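Local coordinates for protein beta-Lactamase/D-Alanine Carboxypeptidase (Pseudomonas syringae pv. tomato, PDB 5EVI) that probably hydrolyses beta-lactam antibiotics to substituted beta-amino acids as a class C serine beta-lactamase, at residues L89-D94 / L105-F111; H116-F121 / W142-P148; I34-R38 / I236-E240. The contacts are given in a common frame with arbitrary orientation. Residues are numbered along the deposited sequence.

How the interactions relate
Interactions 1 and 2 adjoin on the same side of the chain's centre, 12 Å apart between centres, and follow each other along the chain, joined by helix 112-115. They share a hydrophobic seam: I108 CD1 lies 3.6 Å from W142 CZ3, L105 CB 3.7 Å from W142 CE3, and L105 CD1 3.9 Å from F121 CZ. Interaction 3 lies across the chain's centre, with its own centre 34 Å and 35 Å from those of interactions 1 and 2 and nearest atoms about 14 Å away. Interaction 2 borders the probable active site: its H116 touches Y154, which with S68, K71 and K318 matches the SxxK-type pattern of serine beta-lactamases.

Interaction 1: L89-D94 / L105-F111; sequences LTQSID and LGKIPVF
Residues 89-94 and 105-111 run antiparallel without forming a regular sheet. L89 and T90 have helical angles, Q91 and S92 are extended (psi about 155°), and I93 and D94 turn helical again; opposite them, a type I turn from L105 to I108 leads into extended I108 and P109, then helical V110 and F111. CA pairs are L89-V110 (4.9 Å), S92-P109 (4.0 Å, the single beta bridge) and D94-G106 (4.5 Å). Four backbone hydrogen bonds fix this register: F111 N to L89 O (3.1 Å), V110 N to Q91 O (3.1 Å), I93 N to I108 O (3.0 Å) and D94 N to G106 O (2.9 Å). S92 CA adds a CA-H...O contact to I108 O (3.4 Å). The pairing folds back the long connection between helices 70-83 and 112-115, bringing together the two ends of a ten-residue excursion and laying the pair against helix 156-169 in the mainly helical part of the beta-lactamase fold. There the buried side chains meet: L89 (m, t) places CD2 3.7 Å from V110 CG1, and both touch L162. I93 (m, t) packs CG1 against V110 CG2 (3.9 Å) and CD1 against L105 CD1 (4.1 Å), and also reaches I165. F111, chi1 p, turns its ring edge to L89 O and T90 CA, while its ring meets Y263. Nearer the surface, S92 (p) donates from OG to D94 OD1 (2.7 Å) within its own segment, and S92 CB rests 3.3 Å from G106 O.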
loop_
_atom_site.group_PDB
_atom_site.type_symbol
_atom_site.label_atom_id
_atom_site.label_comp_id
_atom_site.label_asym_id
_atom_site.label_seq_id
_atom_site.Cartn_x
_atom_site.Cartn_y
_atom_site.Cartn_z
ATOM N N LEU D 89 13.953 7.130 -11.906
ATOM C CA LEU D 89 13.430 5.756 -11.939
ATOM C C LEU D 89 13.657 5.020 -13.271
ATOM O O LEU D 89 13.705 3.789 -13.290
ATOM C CB LEU D 89 11.932 5.733 -11.576
ATOM C CG LEU D 89 11.544 6.142 -10.146
ATOM C CD1 LEU D 89 10.037 6.314 -10.015
ATOM C CD2 LEU D 89 12.039 5.133 -9.121
ATOM N N THR D 90 13.806 5.766 -14.370
ATOM C CA THR D 90 14.101 5.171 -15.683
ATOM C C THR D 90 15.550 4.669 -15.835
ATOM O O THR D 90 15.816 3.859 -16.719
ATOM C CB THR D 90 13.779 6.143 -16.840
ATOM O OG1 THR D 90 14.539 7.347 -16.696
ATOM C CG2 THR D 90 12.303 6.476 -16.851
ATOM N N GLN D 91 16.472 5.148 -14.997
ATOM C CA GLN D 91 17.850 4.636 -14.988
ATOM C C GLN D 91 17.896 3.240 -14.377
ATOM O O GLN D 91 17.038 2.873 -13.572
ATOM C CB GLN D 91 18.791 5.560 -14.208
ATOM C CG GLN D 91 18.963 6.952 -14.794
ATOM C CD GLN D 91 19.765 6.939 -16.077
ATOM O OE1 GLN D 91 19.213 7.099 -17.163
ATOM N NE2 GLN D 91 21.074 6.727 -15.959
ATOM N N SER D 92 18.908 2.465 -14.752
ATOM C CA SER D 92 19.014 1.078 -14.299
ATOM C C SER D 92 19.353 0.994 -12.805
ATOM O O SER D 92 19.923 1.923 -12.244
ATOM C CB SER D 92 20.027 0.300 -15.156
ATOM O OG SER D 92 21.339 0.788 -14.984
ATOM N N ILE D 93 18.977 -0.119 -12.175
ATOM C CA ILE D 93 19.191 -0.350 -10.731
ATOM C C ILE D 93 20.658 -0.158 -10.312
ATOM O O ILE D 93 20.930 0.396 -9.239
ATOM C CB ILE D 93 18.662 -1.746 -10.306
ATOM C CG1 ILE D 93 17.124 -1.730 -10.293
ATOM C CG2 ILE D 93 19.190 -2.177 -8.930
ATOM C CD1 ILE D 93 16.469 -3.086 -10.450
ATOM N N ASP D 94 21.580 -0.598 -11.171
ATOM C CA ASP D 94 23.023 -0.416 -10.946
ATOM C C ASP D 94 23.499 1.037 -10.874
ATOM O O ASP D 94 24.546 1.308 -10.282
ATOM C CB ASP D 94 23.860 -1.220 -11.962
ATOM C CG ASP D 94 23.706 -0.739 -13.404
ATOM O OD1 ASP D 94 23.682 0.482 -13.661
ATOM O OD2 ASP D 94 23.639 -1.612 -14.299
ATOM N N LEU D 105 19.952 -8.249 -12.824
ATOM C CA LEU D 105 19.076 -7.282 -12.139
ATOM C C LEU D 105 19.589 -5.846 -12.263
ATOM O O LEU D 105 18.792 -4.911 -12.339
ATOM C CB LEU D 105 18.917 -7.646 -10.653
ATOM C CG LEU D 105 17.866 -6.883 -9.836
ATOM C CD1 LEU D 105 16.459 -7.136 -10.357
ATOM C CD2 LEU D 105 17.966 -7.274 -8.371
ATOM N N GLY D 106 20.913 -5.691 -12.276
ATOM C CA GLY D 106 21.573 -4.397 -12.403
ATOM C C GLY D 106 21.143 -3.527 -13.569
ATOM O O GLY D 106 20.915 -2.331 -13.382
ATOM N N LYS D 107 21.030 -4.121 -14.763
ATOM C CA LYS D 107 20.724 -3.360 -15.998
ATOM C C LYS D 107 19.223 -3.089 -16.274
ATOM O O LYS D 107 18.892 -2.453 -17.279
ATOM C CB LYS D 107 21.393 -4.009 -17.234
ATOM C CG LYS D 107 20.779 -5.309 -17.750
ATOM C CD LYS D 107 21.372 -5.705 -19.104
ATOM C CE LYS D 107 20.546 -6.775 -19.804
ATOM N NZ LYS D 107 21.022 -7.074 -21.188
ATOM N N ILE D 108 18.335 -3.568 -15.398
ATOM C CA ILE D 108 16.886 -3.345 -15.530
ATOM C C ILE D 108 16.539 -1.983 -14.920
ATOM O O ILE D 108 17.049 -1.660 -13.844
ATOM C CB ILE D 108 16.073 -4.447 -14.799
ATOM C CG1 ILE D 108 16.394 -5.826 -15.385
ATOM C CG2 ILE D 108 14.568 -4.189 -14.896
ATOM C CD1 ILE D 108 16.022 -6.981 -14.484
ATOM N N PRO D 109 15.667 -1.186 -15.590
ATOM C CA PRO D 109 15.236 0.093 -14.986
ATOM C C PRO D 109 14.591 -0.050 -13.587
ATOM O O PRO D 109 13.939 -1.056 -13.306
ATOM C CB PRO D 109 14.234 0.643 -16.009
ATOM C CG PRO D 109 14.655 0.047 -17.321
ATOM C CD PRO D 109 15.193 -1.318 -16.986
ATOM N N VAL D 110 14.775 0.967 -12.741
ATOM C CA VAL D 110 14.343 0.932 -11.328
ATOM C C VAL D 110 12.817 0.858 -11.178
ATOM O O VAL D 110 12.325 0.200 -10.250
ATOM C CB VAL D 110 14.901 2.149 -10.536
ATOM C CG1 VAL D 110 14.331 2.245 -9.116
ATOM C CG2 VAL D 110 16.424 2.103 -10.462
ATOM N N PHE D 111 12.078 1.510 -12.079
ATOM C CA PHE D 111 10.613 1.610 -11.948
ATOM C C PHE D 111 9.926 0.252 -11.869
ATOM O O PHE D 111 8.944 0.093 -11.147
ATOM C CB PHE D 111 9.990 2.482 -13.050
ATOM C CG PHE D 111 9.934 1.850 -14.418
ATOM C CD1 PHE D 111 8.820 1.111 -14.818
ATOM C CD2 PHE D 111 10.957 2.058 -15.340
ATOM C CE1 PHE D 111 8.749 0.559 -16.090
ATOM C CE2 PHE D 111 10.886 1.505 -16.624
ATOM C CZ PHE D 111 9.783 0.759 -16.991
#

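Interaction 2: H116-F121 / W142-P148; sequences HTAGGF and WQPEYLP
Neither segment is regular: H116 leaves helix 112-115 with positive phi (67°), and 142-148 is mostly extended, with E145 kinked. At G120 (120°/112°) a CB would jam against the preceding carbonyl O; at G119 (174°/-7°) an ideal CB would collide with W142 CH2, 2.6 Å away. CA atoms pair as A118-P148 (4.9 Å) and G119-P144 (4.7 Å). Among the hydrogen bonds, G119 O is shared by E145 N (2.9 Å) and Y146 N (3.2 Å), and W142 NE1 donates to G120 O (2.9 Å). P148 CA makes CA-H...O contacts to T117 O (3.4 Å) and A118 O (3.6 Å). The segment following helix 112-115 is thus laid against the chain leading into strand 151-152, and H116 touches Y154 of the probable active site. Aromatic contacts follow: the F121 ring (chi1 m) stacks offset on the five-membered ring of W142 (chi1 t), centroids 4.2 Å apart and planes at 11°, while G119 CA makes a CH-pi contact 3.8 Å from the Y146 ring centroid. Water 1 links G119 N (3.1 Å) and Y146 OH (2.9 Å), a hydroxyl also bonded to T153; water 2 joins A118 O (2.8 Å) to Y146 O (3.0 Å), and water 3 joins G120 O (3.2 Å) to Q143 O (3.0 Å).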
loop_
_atom_site.group_PDB
_atom_site.type_symbol
_atom_site.label_atom_id
_atom_site.label_comp_id
_atom_site.label_asym_id
_atom_site.label_seq_id
_atom_site.Cartn_x
_atom_site.Cartn_y
_atom_site.Cartn_z
ATOM N N HIS D 116 6.175 -4.456 -10.150
ATOM C CA HIS D 116 6.232 -5.953 -10.123
ATOM C C HIS D 116 6.561 -6.646 -11.477
ATOM O O HIS D 116 6.215 -7.818 -11.650
ATOM C CB HIS D 116 4.937 -6.561 -9.539
ATOM C CG HIS D 116 4.402 -5.836 -8.339
ATOM N ND1 HIS D 116 3.280 -5.041 -8.389
ATOM C CD2 HIS D 116 4.834 -5.795 -7.057
ATOM C CE1 HIS D 116 3.060 -4.522 -7.191
ATOM N NE2 HIS D 116 3.996 -4.948 -6.370
ATOM N N THR D 117 7.229 -5.941 -12.403
ATOM C CA THR D 117 7.474 -6.451 -13.758
ATOM C C THR D 117 8.972 -6.603 -14.104
ATOM O O THR D 117 9.321 -6.651 -15.282
ATOM C CB THR D 117 6.806 -5.531 -14.811
ATOM O OG1 THR D 117 7.376 -4.231 -14.716
ATOM C CG2 THR D 117 5.280 -5.446 -14.604
ATOM N N ALA D 118 9.830 -6.709 -13.082
ATOM C CA ALA D 118 11.288 -6.840 -13.263
ATOM C C ALA D 118 11.656 -8.063 -14.088
ATOM O O ALA D 118 12.368 -7.965 -15.095
ATOM C CB ALA D 118 11.989 -6.921 -11.908
ATOM N N GLY D 119 11.169 -9.213 -13.650
ATOM C CA GLY D 119 11.493 -10.482 -14.323
ATOM C C GLY D 119 10.989 -11.768 -13.668
ATOM O O GLY D 119 11.125 -12.854 -14.264
ATOM N N GLY D 120 10.426 -11.666 -12.458
ATOM C CA GLY D 120 9.921 -12.820 -11.725
ATOM C C GLY D 120 10.673 -12.934 -10.413
ATOM O O GLY D 120 11.888 -13.183 -10.389
ATOM N N PHE D 121 9.954 -12.698 -9.323
ATOM C CA PHE D 121 10.435 -13.002 -7.991
ATOM C C PHE D 121 9.408 -13.900 -7.293
ATOM O O PHE D 121 8.238 -13.908 -7.680
ATOM C CB PHE D 121 10.622 -11.714 -7.180
ATOM C CG PHE D 121 11.826 -10.902 -7.578
ATOM C CD1 PHE D 121 13.049 -11.088 -6.939
ATOM C CD2 PHE D 121 11.736 -9.934 -8.577
ATOM C CE1 PHE D 121 14.163 -10.332 -7.292
ATOM C CE2 PHE D 121 12.844 -9.171 -8.937
ATOM C CZ PHE D 121 14.059 -9.369 -8.288
ATOM N N TRP D 142 20.407 -13.556 -8.961
ATOM C CA TRP D 142 19.081 -13.567 -9.581
ATOM C C TRP D 142 19.114 -13.673 -11.114
ATOM O O TRP D 142 19.835 -12.929 -11.783
ATOM C CB TRP D 142 18.280 -12.330 -9.146
ATOM C CG TRP D 142 16.906 -12.237 -9.756
ATOM C CD1 TRP D 142 15.764 -12.809 -9.292
ATOM C CD2 TRP D 142 16.544 -11.522 -10.939
ATOM N NE1 TRP D 142 14.706 -12.494 -10.109
ATOM C CE2 TRP D 142 15.156 -11.703 -11.129
ATOM C CE3 TRP D 142 17.257 -10.740 -11.855
ATOM C CZ2 TRP D 142 14.467 -11.134 -12.198
ATOM C CZ3 TRP D 142 16.578 -10.177 -12.922
ATOM C CH2 TRP D 142 15.189 -10.374 -13.084
ATOM N N GLN D 143 18.322 -14.597 -11.651
ATOM C CA GLN D 143 18.146 -14.743 -13.096
ATOM C C GLN D 143 16.681 -14.518 -13.446
ATOM O O GLN D 143 15.817 -15.068 -12.783
ATOM C CB GLN D 143 18.587 -16.134 -13.546
ATOM C CG GLN D 143 20.024 -16.444 -13.147
ATOM C CD GLN D 143 20.699 -17.441 -14.067
ATOM O OE1 GLN D 143 20.914 -17.162 -15.259
ATOM N NE2 GLN D 143 21.058 -18.600 -13.525
ATOM N N PRO D 144 16.404 -13.729 -14.508
ATOM C CA PRO D 144 15.022 -13.460 -14.893
ATOM C C PRO D 144 14.347 -14.681 -15.480
ATOM O O PRO D 144 15.027 -15.569 -16.003
ATOM C CB PRO D 144 15.168 -12.396 -15.981
ATOM C CG PRO D 144 16.450 -12.758 -16.637
ATOM C CD PRO D 144 17.346 -13.220 -15.522
ATOM N N GLU D 145 13.024 -14.727 -15.377
ATOM C CA GLU D 145 12.223 -15.740 -16.061
ATOM C C GLU D 145 11.531 -15.187 -17.307
ATOM O O GLU D 145 11.271 -15.943 -18.261
ATOM C CB GLU D 145 11.201 -16.349 -15.103
ATOM C CG GLU D 145 11.857 -17.010 -13.883
ATOM C CD GLU D 145 11.172 -18.288 -13.429
ATOM O OE1 GLU D 145 10.180 -18.697 -14.057
ATOM O OE2 GLU D 145 11.642 -18.899 -12.441
ATOM N N TYR D 146 11.242 -13.889 -17.289
ATOM C CA TYR D 146 10.691 -13.180 -18.429
ATOM C C TYR D 146 11.364 -11.820 -18.608
ATOM O O TYR D 146 12.048 -11.322 -17.711
ATOM C CB TYR D 146 9.169 -13.042 -18.294
ATOM C CG TYR D 146 8.690 -12.402 -17.006
ATOM C CD1 TYR D 146 8.615 -11.015 -16.875
ATOM C CD2 TYR D 146 8.286 -13.186 -15.926
ATOM C CE1 TYR D 146 8.147 -10.422 -15.705
ATOM C CE2 TYR D 146 7.832 -12.601 -14.753
ATOM C CZ TYR D 146 7.766 -11.232 -14.644
ATOM O OH TYR D 146 7.311 -10.691 -13.476
ATOM N N LEU D 147 11.206 -11.258 -19.803
ATOM C CA LEU D 147 11.767 -9.956 -20.142
ATOM C C LEU D 147 11.001 -8.886 -19.367
ATOM O O LEU D 147 9.809 -9.087 -19.123
ATOM C CB LEU D 147 11.643 -9.691 -21.654
ATOM C CG LEU D 147 12.444 -10.609 -22.578
ATOM C CD1 LEU D 147 12.030 -10.394 -24.033
ATOM C CD2 LEU D 147 13.938 -10.354 -22.389
ATOM N N PRO D 148 11.672 -7.770 -18.971
ATOM C CA PRO D 148 11.011 -6.718 -18.181
ATOM C C PRO D 148 9.760 -6.165 -18.852
ATOM O O PRO D 148 9.736 -5.973 -20.091
ATOM C CB PRO D 148 12.074 -5.628 -18.084
ATOM C CG PRO D 148 13.368 -6.350 -18.205
ATOM C CD PRO D 148 13.100 -7.453 -19.181
HETATM O O HOH W 1 9.010 -9.552 -11.474
HETATM O O HOH W 2 14.112 -9.353 -16.733
HETATM O O HOH W 3 13.485 -15.865 -11.100
#

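Interaction 3: I34-R38 / I236-E240; sequences IAITR and IRFVE
Strand 34-38, the end of strand 31-38, lies beside residues 236-240 of helix 232-243; the axes of the two segments approach to 9.0 Å, with N-to-C directions 26° apart (signed crossing angle -26°). I34 opens the segment on the far face of the sheet, packing on I359 of helix 349-363. A35 points its CA-to-CB bond toward the helix, and this small side chain lets I236 come close: A35 CB to I236 CB is 3.5 Å, and the CA atoms are 6.2 Å apart, the nearest pair of the two segments. The CA-to-CB bond of I36 (m, t) points away from the helix, and its side chain touches I359 and L360. T37 returns to the helix with chi1 t, which sends OG1 to E240 as a donor: T37 OG1 to E240 OE2 is 2.8 Å. T37 CG2 meets I236 CD1 at 3.6 Å and V239 CG1 at 4.3 Å, so I236 (t, p) spans both A35 and T37. E240 (m, t) stretches from one helical turn beyond I236, its N bonded to I236 O at 2.9 Å, and OE2 takes a second hydrogen bond from Q42 NE2. R38 leaves the contact, turned away from the helix. Strands 43-48 and 337-343 flank this strand through backbone bonds such as I36 with Q43 and A35 with V340. An antiparallel sheet with helix 232-243 on one face and helix 349-363 on the other is the layered alpha/beta domain of serine beta-lactamases.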
loop_
_atom_site.group_PDB
_atom_site.type_symbol
_atom_site.label_atom_id
_atom_site.label_comp_id
_atom_site.label_asym_id
_atom_site.label_seq_id
_atom_site.Cartn_x
_atom_site.Cartn_y
_atom_site.Cartn_z
ATOM N N ILE D 34 -13.222 2.591 10.133
ATOM C CA ILE D 34 -13.535 3.057 8.764
ATOM C C ILE D 34 -13.418 4.582 8.744
ATOM O O ILE D 34 -13.995 5.244 9.600
ATOM C CB ILE D 34 -14.966 2.624 8.352
ATOM C CG1 ILE D 34 -15.082 1.100 8.311
ATOM C CG2 ILE D 34 -15.379 3.232 7.008
ATOM C CD1 ILE D 34 -16.499 0.562 8.207
ATOM N N ALA D 35 -12.640 5.115 7.807
ATOM C CA ALA D 35 -12.604 6.547 7.492
ATOM C C ALA D 35 -13.176 6.757 6.096
ATOM O O ALA D 35 -12.843 6.001 5.195
ATOM C CB ALA D 35 -11.171 7.037 7.529
ATOM N N ILE D 36 -14.016 7.779 5.924
ATOM C CA ILE D 36 -14.493 8.204 4.600
ATOM C C ILE D 36 -14.181 9.682 4.394
ATOM O O ILE D 36 -14.349 10.481 5.310
ATOM C CB ILE D 36 -16.021 7.988 4.436
ATOM C CG1 ILE D 36 -16.406 6.551 4.800
ATOM C CG2 ILE D 36 -16.458 8.297 2.999
ATOM C CD1 ILE D 36 -17.901 6.332 4.918
ATOM N N THR D 37 -13.752 10.047 3.184
ATOM C CA THR D 37 -13.528 11.454 2.854
ATOM C C THR D 37 -14.366 11.763 1.610
ATOM O O THR D 37 -14.435 10.953 0.687
ATOM C CB THR D 37 -12.027 11.803 2.722
ATOM O OG1 THR D 37 -11.865 13.214 2.492
ATOM C CG2 THR D 37 -11.337 10.978 1.634
ATOM N N ARG D 38 -15.054 12.907 1.644
ATOM C CA ARG D 38 -15.983 13.315 0.587
ATOM C C ARG D 38 -15.867 14.836 0.470
ATOM O O ARG D 38 -16.314 15.564 1.370
ATOM C CB ARG D 38 -17.420 12.892 0.947
ATOM C CG ARG D 38 -18.179 12.201 -0.174
ATOM C CD ARG D 38 -18.914 13.168 -1.102
ATOM N NE ARG D 38 -20.226 13.529 -0.580
ATOM C CZ ARG D 38 -21.177 14.188 -1.252
ATOM N NH1 ARG D 38 -22.336 14.447 -0.650
ATOM N NH2 ARG D 38 -20.998 14.576 -2.519
ATOM N N ILE D 236 -6.388 8.148 6.177
ATOM C CA ILE D 236 -7.320 8.950 5.364
ATOM C C ILE D 236 -6.721 10.312 4.960
ATOM O O ILE D 236 -7.097 10.870 3.928
ATOM C CB ILE D 236 -8.703 9.117 6.055
ATOM C CG1 ILE D 236 -9.797 9.556 5.062
ATOM C CG2 ILE D 236 -8.637 10.096 7.219
ATOM C CD1 ILE D 236 -10.142 8.533 4.000
ATOM N N ARG D 237 -5.796 10.836 5.768
ATOM C CA ARG D 237 -5.021 12.037 5.405
ATOM C C ARG D 237 -4.086 11.755 4.225
ATOM O O ARG D 237 -3.944 12.592 3.332
ATOM C CB ARG D 237 -4.207 12.549 6.602
ATOM C CG ARG D 237 -3.686 13.974 6.463
ATOM C CD ARG D 237 -2.630 14.282 7.514
ATOM N NE ARG D 237 -2.621 15.689 7.914
ATOM C CZ ARG D 237 -1.985 16.684 7.282
ATOM N NH1 ARG D 237 -1.274 16.475 6.170
ATOM N NH2 ARG D 237 -2.068 17.921 7.769
ATOM N N PHE D 238 -3.450 10.582 4.239
ATOM C CA PHE D 238 -2.622 10.132 3.122
ATOM C C PHE D 238 -3.455 9.912 1.857
ATOM O O PHE D 238 -2.986 10.192 0.761
ATOM C CB PHE D 238 -1.862 8.854 3.489
ATOM C CG PHE D 238 -0.869 8.408 2.445
ATOM C CD1 PHE D 238 0.148 9.259 2.021
ATOM C CD2 PHE D 238 -0.939 7.131 1.898
ATOM C CE1 PHE D 238 1.068 8.849 1.065
ATOM C CE2 PHE D 238 -0.020 6.716 0.942
ATOM C CZ PHE D 238 0.985 7.575 0.524
ATOM N N VAL D 239 -4.680 9.409 2.018
ATOM C CA VAL D 239 -5.642 9.308 0.905
ATOM C C VAL D 239 -6.008 10.709 0.379
ATOM O O VAL D 239 -6.079 10.928 -0.834
ATOM C CB VAL D 239 -6.913 8.518 1.313
ATOM C CG1 VAL D 239 -8.002 8.608 0.244
ATOM C CG2 VAL D 239 -6.567 7.063 1.578
ATOM N N GLU D 240 -6.236 11.650 1.293
ATOM C CA GLU D 240 -6.482 13.044 0.914
ATOM C C GLU D 240 -5.272 13.715 0.238
ATOM O O GLU D 240 -5.451 14.542 -0.661
ATOM C CB GLU D 240 -6.971 13.858 2.110
ATOM C CG GLU D 240 -8.421 13.553 2.443
ATOM C CD GLU D 240 -8.904 14.233 3.706
ATOM O OE1 GLU D 240 -8.399 15.325 4.053
ATOM O OE2 GLU D 240 -9.806 13.668 4.353
#